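Local coordinates for anopheles gambiae adenosine kinase (Anopheles gambiae, PDB 3LOO), which catalyses the ATP-dependent phosphorylation of adenosine to AMP and belongs to the pfkB family of carbohydrate kinases, at residues Lys274-Ile279 with Leu288-Thr293; Met209-Ala214 with Glu239-Ala244; Gly321-Gln326 with Val335-Gly340. One frame throughout, in Å; residues are numbered along the deposited sequence.

Contact 1 (Lys274-Ile279 with Leu288-Thr293); sequences KRIVII and LIEAGT
V277 and I289 hold each other through two backbone bonds: V277 N donates to I289 O at 2.8 Å, with an N-H...O angle of 171°, and I289 N donates back to V277 O. Reciprocal bonding of this kind marks a hydrogen-bonded pair in an antiparallel beta hairpin, here that of strands 276-281 and 284-290, with the non-hydrogen-bonded pairs I276-E290 and I278-L288 next to it. A third bond, A291 N to R275 O at 2.9 Å, carries the pairing past the strand ends, where the chain enters a type II turn from E290 to T293. The guanidinium of R275 leads away, bonded to carbonyl oxygens that include those of L266, F229 and V232. At the exposed end K274 lays its aliphatic CD 3.4 Å from A291 O. V277 and I289 share one face, on which both touch helix 256-264; I289 CD1 meets I279 CD1 at 3.9 Å. On the other face, I276 CD1 rests against E290 CG at 3.5 Å. L288 has CG trans to its own N (chi1 164°), which swings CD1 across to the partner strand. There L288 CD1 lies 4.1 Å from I278 CG1 and only 3.3 Å from I276 CG2, tighter than normal carbon contact.

Contact 2 (Met209-Ala214 with Glu239-Ala244); sequences MMNLSA and ETEAIA
E241 points from the first turn of helix 239-248 at the loop that follows strand 207-211, and its side chain runs along L212, S213 and A214. Its CB meets L212 CB at 3.8 Å, while L212 CD1 leans on the helix backbone near A242 N. A bend at chi2 (142°) then lays CG beside A214 CA at 3.6 Å and sets the carboxylate over the S213-A214 peptide. The amide of N211 is turned 65° from the carboxylate plane, and N211 OD1 stays 4.1 Å from E241 OE1. A water spans that gap, donating to N211 OD1 at 2.9 Å and to E241 OE1 at 2.6 Å. N211 OD1 also accepts from S213 N at 2.9 Å, an Asx turn that ties the loop to the same oxygen, and N211 ND2 bonds to Y181 OH. E241 OE2 and S213 O are 3.0 Å apart, but both are acceptors. N238 and E241 fit the NXXE motif of the ribokinase-like family, and N238 OD1 accepts from E241 N. At about 4 Å between nearest atoms, the side chain of E241 is too far for direct coordination of the magnesium ion, and probably influences it through water, as proposed for the NXXE glutamate in this family.

Contact 3 (Gly321-Gln326 with Val335-Gly340); sequences GGFLAQ and VCIKCG
F323 reaches from helix 315-328 across C336 of helix 333-350, and its side chain can be traced atom by atom. CB lies near C336 O, the same oxygen that receives a CA-H...O contact from F323 CA at 3.2 Å. CG is trans to the backbone N (chi1 179°), which carries the ring alongside the partner helix. CG, CD1 and CE1 then pass under C336 CB, which sits over one face of the ring toward its rim and is 3.4 Å from F323 CD1, a CH-pi contact. CZ, at the end of the ring, is still 4.1 Å from C336 CB. On the same side C336 SG lies farther above the ring, 4.7 Å from its centroid and 8° off the normal, a distant sulfur-aromatic contact. I337 CG1 comes to the ring edge in its plane, 4.0 Å from F323 CE1. Beyond these two helices the ring meets I278 of the hairpin and packs edge-to-face with F236.

A turn later, Q326 fits between the two cysteines: its CB touches C336 SG, and its CG lies 3.4 Å from C339 CB. At the other end of the contact the backbones themselves meet, G322 against G340. The lack of side chains there matches the short axis separation of 6.8 Å, at an angle of 142° between the helix directions. The whole is a close, obliquely antiparallel helix pair with a glycine-glycine crossing point. Helix 315-328 starts in the GAGD sequence that forms the anion hole in pfkB kinases, and the nearest atoms of G340 and the bound dinucleotide are about 7 Å apart. Through F323 and I337 on I278, and I337 on V286 and L288, the pair forms part of the helical layer packed against the large sheet of the ribokinase-like fold.

Overall arrangement
Contacts 2 and 3 are buried, whereas contact 1 is only partly so, its far end reaching solvent at K274 and G292. Contacts 1 and 2 reach the same nine-strand mixed sheet, contact 1 in its antiparallel part and contact 2 at the end of a parallel strand; they meet where I279 CD1 packs on A242 CB, 4.1 Å away. The preceding residue, I278, faces the helices of contact 3, touching F323 and I337, and M209 CE reaches L324 CD2 at 3.5 Å. Chemistry follows place: backbone bonds dominate the hairpin, apolar and sulfur contacts the helix pair, and a water-linked carboxylate the segment nearest the magnesium ion.

Contact 1 (Lys274-Ile279 with Leu288-Thr293)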
ATOM      1  N   LYS A 274       8.984 -14.507  14.007  1.00 31.46           N
ATOM      2  CA  LYS A 274       9.176 -13.242  14.698  1.00 31.34           C
ATOM      3  C   LYS A 274       8.763 -12.058  13.806  1.00 30.29           C
ATOM      4  O   LYS A 274       9.144 -11.989  12.631  1.00 28.69           O
ATOM      5  CB  LYS A 274      10.646 -13.073  15.081  1.00 32.03           C
ATOM      6  CG  LYS A 274      11.172 -14.182  16.027  1.00 35.03           C
ATOM      7  CD  LYS A 274      12.449 -13.763  16.661  1.00 41.81           C
ATOM      8  CE  LYS A 274      12.528 -14.196  18.122  1.00 44.85           C
ATOM      9  NZ  LYS A 274      13.590 -15.223  18.289  1.00 48.39           N
ATOM     10  N   ARG A 275       8.003 -11.127  14.383  1.00 29.19           N
ATOM     11  CA  ARG A 275       7.543  -9.957  13.630  1.00 27.83           C
ATOM     12  C   ARG A 275       8.702  -9.091  13.182  1.00 27.01           C
ATOM     13  O   ARG A 275       9.674  -8.872  13.914  1.00 26.25           O
ATOM     14  CB  ARG A 275       6.581  -9.100  14.454  1.00 27.93           C
ATOM     15  CG  ARG A 275       5.972  -7.912  13.685  1.00 26.83           C
ATOM     16  CD  ARG A 275       4.921  -7.178  14.547  1.00 25.89           C
ATOM     17  NE  ARG A 275       3.777  -8.014  14.949  1.00 22.78           N
ATOM     18  CZ  ARG A 275       3.570  -8.481  16.184  1.00 25.22           C
ATOM     19  NH1 ARG A 275       4.457  -8.281  17.152  1.00 24.96           N
ATOM     20  NH2 ARG A 275       2.467  -9.167  16.459  1.00 25.26           N
ATOM     21  N   ILE A 276       8.543  -8.586  11.973  1.00 26.73           N
ATOM     22  CA  ILE A 276       9.437  -7.603  11.342  1.00 28.19           C
ATOM     23  C   ILE A 276       8.680  -6.281  11.205  1.00 27.22           C
ATOM     24  O   ILE A 276       7.498  -6.275  10.807  1.00 27.86           O
ATOM     25  CB  ILE A 276       9.834  -8.107   9.934  1.00 28.10           C
ATOM     26  CG1 ILE A 276      10.635  -9.391  10.094  1.00 32.92           C
ATOM     27  CG2 ILE A 276      10.707  -7.121   9.244  1.00 31.27           C
ATOM     28  CD1 ILE A 276      11.830  -9.197  10.949  1.00 31.86           C
ATOM     29  N   VAL A 277       9.324  -5.182  11.586  1.00 26.51           N
ATOM     30  CA  VAL A 277       8.782  -3.845  11.316  1.00 25.25           C
ATOM     31  C   VAL A 277       9.787  -3.108  10.425  1.00 24.96           C
ATOM     32  O   VAL A 277      10.974  -3.080  10.737  1.00 26.00           O
ATOM     33  CB  VAL A 277       8.493  -3.073  12.624  1.00 25.25           C
ATOM     34  CG1 VAL A 277       7.922  -1.677  12.318  1.00 23.18           C
ATOM     35  CG2 VAL A 277       7.549  -3.897  13.542  1.00 25.17           C
ATOM     36  N   ILE A 278       9.314  -2.551   9.317  1.00 24.21           N
ATOM     37  CA  ILE A 278      10.193  -1.810   8.354  1.00 25.13           C
ATOM     38  C   ILE A 278       9.714  -0.361   8.228  1.00 25.09           C
ATOM     39  O   ILE A 278       8.551  -0.134   7.878  1.00 25.60           O
ATOM     40  CB  ILE A 278      10.273  -2.530   6.980  1.00 24.72           C
ATOM     41  CG1 ILE A 278      10.984  -3.887   7.152  1.00 27.13           C
ATOM     42  CG2 ILE A 278      11.035  -1.690   5.940  1.00 24.65           C
ATOM     43  CD1 ILE A 278      10.809  -4.844   5.958  1.00 28.21           C
ATOM     44  N   ILE A 279      10.584   0.600   8.532  1.00 25.81           N
ATOM     45  CA  ILE A 279      10.223   2.022   8.495  1.00 25.99           C
ATOM     46  C   ILE A 279      11.075   2.734   7.480  1.00 27.27           C
ATOM     47  O   ILE A 279      12.312   2.741   7.606  1.00 26.98           O
ATOM     48  CB  ILE A 279      10.378   2.682   9.881  1.00 26.35           C
ATOM     49  CG1 ILE A 279       9.479   1.922  10.877  1.00 24.87           C
ATOM     50  CG2 ILE A 279       9.986   4.187   9.812  1.00 23.95           C
ATOM     51  CD1 ILE A 279       9.737   2.240  12.291  1.00 27.29           C
ATOM     52  N   LEU A 288      15.124  -1.532   9.720  1.00 27.86           N
ATOM     53  CA  LEU A 288      14.601  -2.877   9.921  1.00 28.35           C
ATOM     54  C   LEU A 288      14.651  -3.208  11.396  1.00 29.40           C
ATOM     55  O   LEU A 288      15.739  -3.189  12.020  1.00 29.39           O
ATOM     56  CB  LEU A 288      15.426  -3.931   9.134  1.00 27.91           C
ATOM     57  CG  LEU A 288      15.239  -5.412   9.536  1.00 27.66           C
ATOM     58  CD1 LEU A 288      13.811  -5.875   9.323  1.00 26.27           C
ATOM     59  CD2 LEU A 288      16.223  -6.318   8.752  1.00 28.65           C
ATOM     60  N   ILE A 289      13.494  -3.549  11.943  1.00 30.40           N
ATOM     61  CA  ILE A 289      13.397  -3.987  13.318  1.00 30.79           C
ATOM     62  C   ILE A 289      12.830  -5.398  13.360  1.00 32.62           C
ATOM     63  O   ILE A 289      11.771  -5.652  12.770  1.00 32.21           O
ATOM     64  CB  ILE A 289      12.482  -3.039  14.170  1.00 32.04           C
ATOM     65  CG1 ILE A 289      12.912  -1.565  14.033  1.00 28.59           C
ATOM     66  CG2 ILE A 289      12.479  -3.475  15.651  1.00 30.30           C
ATOM     67  CD1 ILE A 289      12.105  -0.728  13.002  1.00 29.83           C
ATOM     68  N   GLU A 290      13.532  -6.306  14.046  1.00 32.61           N
ATOM     69  CA  GLU A 290      13.050  -7.656  14.252  1.00 34.71           C
ATOM     70  C   GLU A 290      12.780  -7.889  15.710  1.00 34.35           C
ATOM     71  O   GLU A 290      13.614  -7.572  16.554  1.00 33.49           O
ATOM     72  CB  GLU A 290      14.071  -8.720  13.786  1.00 34.70           C
ATOM     73  CG  GLU A 290      13.480 -10.160  13.892  1.00 41.16           C
ATOM     74  CD  GLU A 290      14.469 -11.271  13.522  1.00 48.10           C
ATOM     75  OE1 GLU A 290      15.494 -11.452  14.232  1.00 52.59           O
ATOM     76  OE2 GLU A 290      14.200 -11.975  12.531  1.00 50.57           O
ATOM     77  N   ALA A 291      11.640  -8.495  16.007  1.00 35.25           N
ATOM     78  CA  ALA A 291      11.339  -8.856  17.377  1.00 36.72           C
ATOM     79  C   ALA A 291      12.478  -9.730  17.928  1.00 38.20           C
ATOM     80  O   ALA A 291      13.099 -10.516  17.186  1.00 38.72           O
ATOM     81  CB  ALA A 291      10.027  -9.587  17.444  1.00 36.55           C
ATOM     82  N   GLY A 292      12.778  -9.568  19.204  1.00 39.17           N
ATOM     83  CA  GLY A 292      13.774 -10.415  19.854  1.00 41.52           C
ATOM     84  C   GLY A 292      15.208  -9.932  19.686  1.00 42.91           C
ATOM     85  O   GLY A 292      16.152 -10.682  19.964  1.00 43.93           O
ATOM     86  N   THR A 293      15.384  -8.707  19.186  1.00 43.25           N
ATOM     87  CA  THR A 293      16.716  -8.091  19.105  1.00 42.91           C
ATOM     88  C   THR A 293      16.569  -6.674  19.629  1.00 42.47           C
ATOM     89  O   THR A 293      15.466  -6.179  19.725  1.00 43.50           O
ATOM     90  CB  THR A 293      17.307  -8.055  17.673  1.00 43.55           C
ATOM     91  OG1 THR A 293      16.887  -6.859  16.997  1.00 44.77           O
ATOM     92  CG2 THR A 293      16.928  -9.309  16.855  1.00 41.82           C
TER

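Contact 2 (Met209-Ala214 with Glu239-Ala244)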
ATOM      1  N   MET A 209       0.975  -9.473   5.945  1.00 22.70           N
ATOM      2  CA  MET A 209       1.773  -8.274   5.942  1.00 22.91           C
ATOM      3  C   MET A 209       0.816  -7.098   5.703  1.00 23.14           C
ATOM      4  O   MET A 209      -0.226  -7.236   5.040  1.00 22.86           O
ATOM      5  CB  MET A 209       2.854  -8.359   4.850  1.00 21.95           C
ATOM      6  CG  MET A 209       3.768  -9.624   4.997  1.00 22.80           C
ATOM      7  SD  MET A 209       4.850  -9.866   3.601  1.00 28.20           S
ATOM      8  CE  MET A 209       3.720 -10.726   2.502  1.00 26.14           C
ATOM      9  N   MET A 210       1.173  -5.941   6.236  1.00 23.80           N
ATOM     10  CA  MET A 210       0.325  -4.762   6.042  1.00 23.17           C
ATOM     11  C   MET A 210       1.139  -3.488   6.107  1.00 22.32           C
ATOM     12  O   MET A 210       2.300  -3.488   6.486  1.00 20.79           O
ATOM     13  CB  MET A 210      -0.860  -4.732   7.023  1.00 24.12           C
ATOM     14  CG  MET A 210      -0.497  -4.667   8.514  1.00 26.33           C
ATOM     15  SD  MET A 210      -1.841  -4.002   9.567  1.00 29.00           S
ATOM     16  CE  MET A 210      -1.693  -2.240   9.187  1.00 30.88           C
ATOM     17  N   ASN A 211       0.503  -2.397   5.711  1.00 22.12           N
ATOM     18  CA  ASN A 211       1.170  -1.122   5.654  1.00 22.01           C
ATOM     19  C   ASN A 211       0.389  -0.180   6.566  1.00 22.31           C
ATOM     20  O   ASN A 211      -0.863  -0.251   6.599  1.00 21.96           O
ATOM     21  CB  ASN A 211       1.066  -0.601   4.233  1.00 21.10           C
ATOM     22  CG  ASN A 211       2.117   0.393   3.918  1.00 22.16           C
ATOM     23  OD1 ASN A 211       2.165   1.478   4.514  1.00 21.19           O
ATOM     24  ND2 ASN A 211       3.015   0.028   2.991  1.00 21.80           N
ATOM     25  N   LEU A 212       1.087   0.746   7.232  1.00 21.98           N
ATOM     26  CA  LEU A 212       0.356   1.751   8.002  1.00 21.51           C
ATOM     27  C   LEU A 212      -0.417   2.703   7.115  1.00 21.81           C
ATOM     28  O   LEU A 212      -1.429   3.256   7.548  1.00 22.43           O
ATOM     29  CB  LEU A 212       1.248   2.476   9.002  1.00 20.52           C
ATOM     30  CG  LEU A 212       1.781   1.645  10.168  1.00 21.31           C
ATOM     31  CD1 LEU A 212       2.856   2.447  10.903  1.00 23.45           C
ATOM     32  CD2 LEU A 212       0.588   1.153  11.105  1.00 21.78           C
ATOM     33  N   SER A 213       0.070   2.892   5.884  1.00 21.23           N
ATOM     34  CA  SER A 213      -0.578   3.684   4.812  1.00 21.96           C
ATOM     35  C   SER A 213      -0.597   5.210   4.959  1.00 22.57           C
ATOM     36  O   SER A 213      -0.236   5.926   4.020  1.00 22.92           O
ATOM     37  CB  SER A 213      -1.992   3.175   4.531  1.00 21.27           C
ATOM     38  OG  SER A 213      -1.942   1.868   3.971  1.00 22.30           O
ATOM     39  N   ALA A 214      -1.056   5.707   6.103  1.00 22.88           N
ATOM     40  CA  ALA A 214      -1.164   7.165   6.312  1.00 23.25           C
ATOM     41  C   ALA A 214      -1.423   7.428   7.779  1.00 23.67           C
ATOM     42  O   ALA A 214      -2.041   6.594   8.450  1.00 24.80           O
ATOM     43  CB  ALA A 214      -2.325   7.773   5.480  1.00 22.70           C
ATOM     44  N   GLU A 239       8.020   7.253   8.379  1.00 27.23           N
ATOM     45  CA  GLU A 239       8.363   7.772   9.700  1.00 29.38           C
ATOM     46  C   GLU A 239       7.171   8.497  10.334  1.00 28.74           C
ATOM     47  O   GLU A 239       6.952   8.403  11.525  1.00 29.63           O
ATOM     48  CB  GLU A 239       9.585   8.687   9.605  1.00 30.13           C
ATOM     49  CG  GLU A 239       9.315  10.074   9.085  1.00 35.09           C
ATOM     50  CD  GLU A 239       9.755  10.221   7.656  1.00 46.80           C
ATOM     51  OE1 GLU A 239       9.187   9.549   6.760  1.00 48.14           O
ATOM     52  OE2 GLU A 239      10.716  11.003   7.436  1.00 52.86           O
ATOM     53  N   THR A 240       6.374   9.157   9.503  1.00 28.50           N
ATOM     54  CA  THR A 240       5.283  10.001   9.950  1.00 28.69           C
ATOM     55  C   THR A 240       4.153   9.103  10.437  1.00 27.74           C
ATOM     56  O   THR A 240       3.500   9.429  11.392  1.00 27.78           O
ATOM     57  CB  THR A 240       4.843  10.945   8.798  1.00 30.11           C
ATOM     58  OG1 THR A 240       5.963  11.784   8.435  1.00 32.49           O
ATOM     59  CG2 THR A 240       3.670  11.822   9.219  1.00 30.48           C
ATOM     60  N   GLU A 241       3.998   7.924   9.830  1.00 26.15           N
ATOM     61  CA  GLU A 241       2.977   6.962  10.222  1.00 24.98           C
ATOM     62  C   GLU A 241       3.365   6.258  11.489  1.00 24.42           C
ATOM     63  O   GLU A 241       2.509   5.971  12.346  1.00 25.09           O
ATOM     64  CB  GLU A 241       2.764   5.941   9.075  1.00 25.34           C
ATOM     65  CG  GLU A 241       1.997   6.578   7.905  1.00 24.00           C
ATOM     66  CD  GLU A 241       2.456   6.140   6.509  1.00 29.49           C
ATOM     67  OE1 GLU A 241       3.042   5.043   6.321  1.00 26.26           O
ATOM     68  OE2 GLU A 241       2.180   6.912   5.565  1.00 33.81           O
ATOM     69  N   ALA A 242       4.651   5.949  11.613  1.00 24.96           N
ATOM     70  CA  ALA A 242       5.165   5.363  12.841  1.00 26.10           C
ATOM     71  C   ALA A 242       4.973   6.300  14.084  1.00 26.15           C
ATOM     72  O   ALA A 242       4.523   5.860  15.164  1.00 25.92           O
ATOM     73  CB  ALA A 242       6.632   4.932  12.663  1.00 25.14           C
ATOM     74  N   ILE A 243       5.315   7.568  13.919  1.00 27.04           N
ATOM     75  CA  ILE A 243       5.054   8.610  14.961  1.00 27.84           C
ATOM     76  C   ILE A 243       3.557   8.760  15.255  1.00 28.59           C
ATOM     77  O   ILE A 243       3.137   8.754  16.420  1.00 28.79           O
ATOM     78  CB  ILE A 243       5.738   9.942  14.556  1.00 28.65           C
ATOM     79  CG1 ILE A 243       7.248   9.722  14.623  1.00 26.94           C
ATOM     80  CG2 ILE A 243       5.216  11.176  15.404  1.00 29.34           C
ATOM     81  CD1 ILE A 243       8.098  10.777  13.838  1.00 30.90           C
ATOM     82  N   ALA A 244       2.734   8.814  14.203  1.00 27.35           N
ATOM     83  CA  ALA A 244       1.308   8.859  14.387  1.00 26.67           C
ATOM     84  C   ALA A 244       0.807   7.654  15.205  1.00 27.20           C
ATOM     85  O   ALA A 244      -0.019   7.805  16.125  1.00 27.38           O
ATOM     86  CB  ALA A 244       0.598   8.951  13.000  1.00 26.17           C
TER
HETATM   87  O   HOH W   1       3.400   4.036   3.904  1.00 26.26           O

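Contact 3 (Gly321-Gln326 with Val335-Gly340)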
ATOM      1  N   GLY A 321       6.608  -3.296  -3.259  1.00 23.12           N
ATOM      2  CA  GLY A 321       6.653  -4.209  -4.426  1.00 23.62           C
ATOM      3  C   GLY A 321       8.023  -4.888  -4.606  1.00 24.41           C
ATOM      4  O   GLY A 321       8.074  -6.069  -4.868  1.00 25.25           O
ATOM      5  N   GLY A 322       9.116  -4.135  -4.481  1.00 23.97           N
ATOM      6  CA  GLY A 322      10.481  -4.673  -4.618  1.00 24.50           C
ATOM      7  C   GLY A 322      10.748  -5.713  -3.534  1.00 24.59           C
ATOM      8  O   GLY A 322      11.285  -6.792  -3.803  1.00 23.87           O
ATOM      9  N   PHE A 323      10.376  -5.370  -2.300  1.00 23.41           N
ATOM     10  CA  PHE A 323      10.488  -6.268  -1.145  1.00 23.24           C
ATOM     11  C   PHE A 323       9.750  -7.582  -1.385  1.00 23.55           C
ATOM     12  O   PHE A 323      10.312  -8.688  -1.147  1.00 23.68           O
ATOM     13  CB  PHE A 323       9.945  -5.581   0.130  1.00 23.48           C
ATOM     14  CG  PHE A 323      10.006  -6.448   1.382  1.00 22.77           C
ATOM     15  CD1 PHE A 323      11.034  -6.267   2.317  1.00 25.21           C
ATOM     16  CD2 PHE A 323       9.049  -7.418   1.624  1.00 23.88           C
ATOM     17  CE1 PHE A 323      11.114  -7.054   3.477  1.00 24.04           C
ATOM     18  CE2 PHE A 323       9.103  -8.196   2.784  1.00 23.52           C
ATOM     19  CZ  PHE A 323      10.141  -8.019   3.717  1.00 23.62           C
ATOM     20  N   LEU A 324       8.506  -7.480  -1.842  1.00 23.56           N
ATOM     21  CA  LEU A 324       7.645  -8.677  -2.043  1.00 23.82           C
ATOM     22  C   LEU A 324       8.188  -9.539  -3.209  1.00 24.45           C
ATOM     23  O   LEU A 324       8.088 -10.754  -3.172  1.00 25.06           O
ATOM     24  CB  LEU A 324       6.193  -8.277  -2.350  1.00 22.50           C
ATOM     25  CG  LEU A 324       5.358  -7.729  -1.172  1.00 24.51           C
ATOM     26  CD1 LEU A 324       4.072  -7.179  -1.700  1.00 22.72           C
ATOM     27  CD2 LEU A 324       5.060  -8.849  -0.174  1.00 26.94           C
ATOM     28  N   ALA A 325       8.721  -8.906  -4.252  1.00 24.35           N
ATOM     29  CA  ALA A 325       9.305  -9.673  -5.366  1.00 25.56           C
ATOM     30  C   ALA A 325      10.433 -10.617  -4.878  1.00 26.45           C
ATOM     31  O   ALA A 325      10.607 -11.743  -5.399  1.00 26.78           O
ATOM     32  CB  ALA A 325       9.813  -8.732  -6.434  1.00 25.08           C
ATOM     33  N   GLN A 326      11.229 -10.156  -3.914  1.00 27.12           N
ATOM     34  CA  GLN A 326      12.317 -10.979  -3.398  1.00 27.58           C
ATOM     35  C   GLN A 326      11.833 -11.971  -2.371  1.00 28.64           C
ATOM     36  O   GLN A 326      12.383 -13.067  -2.276  1.00 29.12           O
ATOM     37  CB  GLN A 326      13.464 -10.135  -2.842  1.00 27.44           C
ATOM     38  CG  GLN A 326      14.104  -9.260  -3.912  1.00 26.75           C
ATOM     39  CD  GLN A 326      14.453 -10.030  -5.197  1.00 31.11           C
ATOM     40  OE1 GLN A 326      14.846 -11.194  -5.158  1.00 32.57           O
ATOM     41  NE2 GLN A 326      14.314  -9.370  -6.338  1.00 29.88           N
ATOM     42  N   VAL A 335      18.172  -8.700   1.317  1.00 31.24           N
ATOM     43  CA  VAL A 335      17.975  -8.650  -0.123  1.00 30.38           C
ATOM     44  C   VAL A 335      16.566  -8.099  -0.457  1.00 29.30           C
ATOM     45  O   VAL A 335      16.398  -7.382  -1.420  1.00 29.08           O
ATOM     46  CB  VAL A 335      18.192 -10.061  -0.773  1.00 30.72           C
ATOM     47  CG1 VAL A 335      17.783 -10.074  -2.281  1.00 29.58           C
ATOM     48  CG2 VAL A 335      19.675 -10.491  -0.588  1.00 29.43           C
ATOM     49  N   CYS A 336      15.561  -8.475   0.316  1.00 28.63           N
ATOM     50  CA  CYS A 336      14.200  -7.943   0.079  1.00 28.83           C
ATOM     51  C   CYS A 336      14.203  -6.436   0.187  1.00 27.81           C
ATOM     52  O   CYS A 336      13.635  -5.761  -0.659  1.00 28.09           O
ATOM     53  CB  CYS A 336      13.201  -8.557   1.047  1.00 28.85           C
ATOM     54  SG  CYS A 336      13.047 -10.336   0.773  1.00 27.92           S
ATOM     55  N   ILE A 337      14.887  -5.917   1.203  1.00 27.04           N
ATOM     56  CA  ILE A 337      14.908  -4.464   1.438  1.00 27.28           C
ATOM     57  C   ILE A 337      15.725  -3.718   0.373  1.00 27.53           C
ATOM     58  O   ILE A 337      15.318  -2.637  -0.087  1.00 27.16           O
ATOM     59  CB  ILE A 337      15.375  -4.127   2.868  1.00 26.68           C
ATOM     60  CG1 ILE A 337      14.300  -4.602   3.861  1.00 27.10           C
ATOM     61  CG2 ILE A 337      15.746  -2.574   3.016  1.00 26.14           C
ATOM     62  CD1 ILE A 337      14.734  -4.620   5.331  1.00 27.98           C
ATOM     63  N   LYS A 338      16.876  -4.286  -0.006  1.00 28.40           N
ATOM     64  CA  LYS A 338      17.710  -3.663  -1.063  1.00 29.30           C
ATOM     65  C   LYS A 338      16.939  -3.623  -2.386  1.00 28.99           C
ATOM     66  O   LYS A 338      16.974  -2.622  -3.096  1.00 31.34           O
ATOM     67  CB  LYS A 338      19.051  -4.395  -1.226  1.00 28.92           C
ATOM     68  CG  LYS A 338      20.014  -4.219  -0.055  1.00 34.14           C
ATOM     69  CD  LYS A 338      21.123  -5.278  -0.061  1.00 38.46           C
ATOM     70  CE  LYS A 338      22.296  -4.839   0.800  1.00 44.33           C
ATOM     71  NZ  LYS A 338      23.182  -5.999   1.155  1.00 45.57           N
ATOM     72  N   CYS A 339      16.216  -4.686  -2.723  1.00 28.71           N
ATOM     73  CA  CYS A 339      15.363  -4.621  -3.920  1.00 29.02           C
ATOM     74  C   CYS A 339      14.281  -3.536  -3.806  1.00 28.33           C
ATOM     75  O   CYS A 339      13.976  -2.857  -4.785  1.00 28.48           O
ATOM     76  CB  CYS A 339      14.739  -5.977  -4.235  1.00 29.00           C
ATOM     77  SG  CYS A 339      13.838  -5.996  -5.816  1.00 30.09           S
ATOM     78  N   GLY A 340      13.700  -3.389  -2.608  1.00 29.26           N
ATOM     79  CA  GLY A 340      12.722  -2.326  -2.321  1.00 28.07           C
ATOM     80  C   GLY A 340      13.298  -0.948  -2.587  1.00 28.52           C
ATOM     81  O   GLY A 340      12.686  -0.115  -3.253  1.00 27.51           O
TER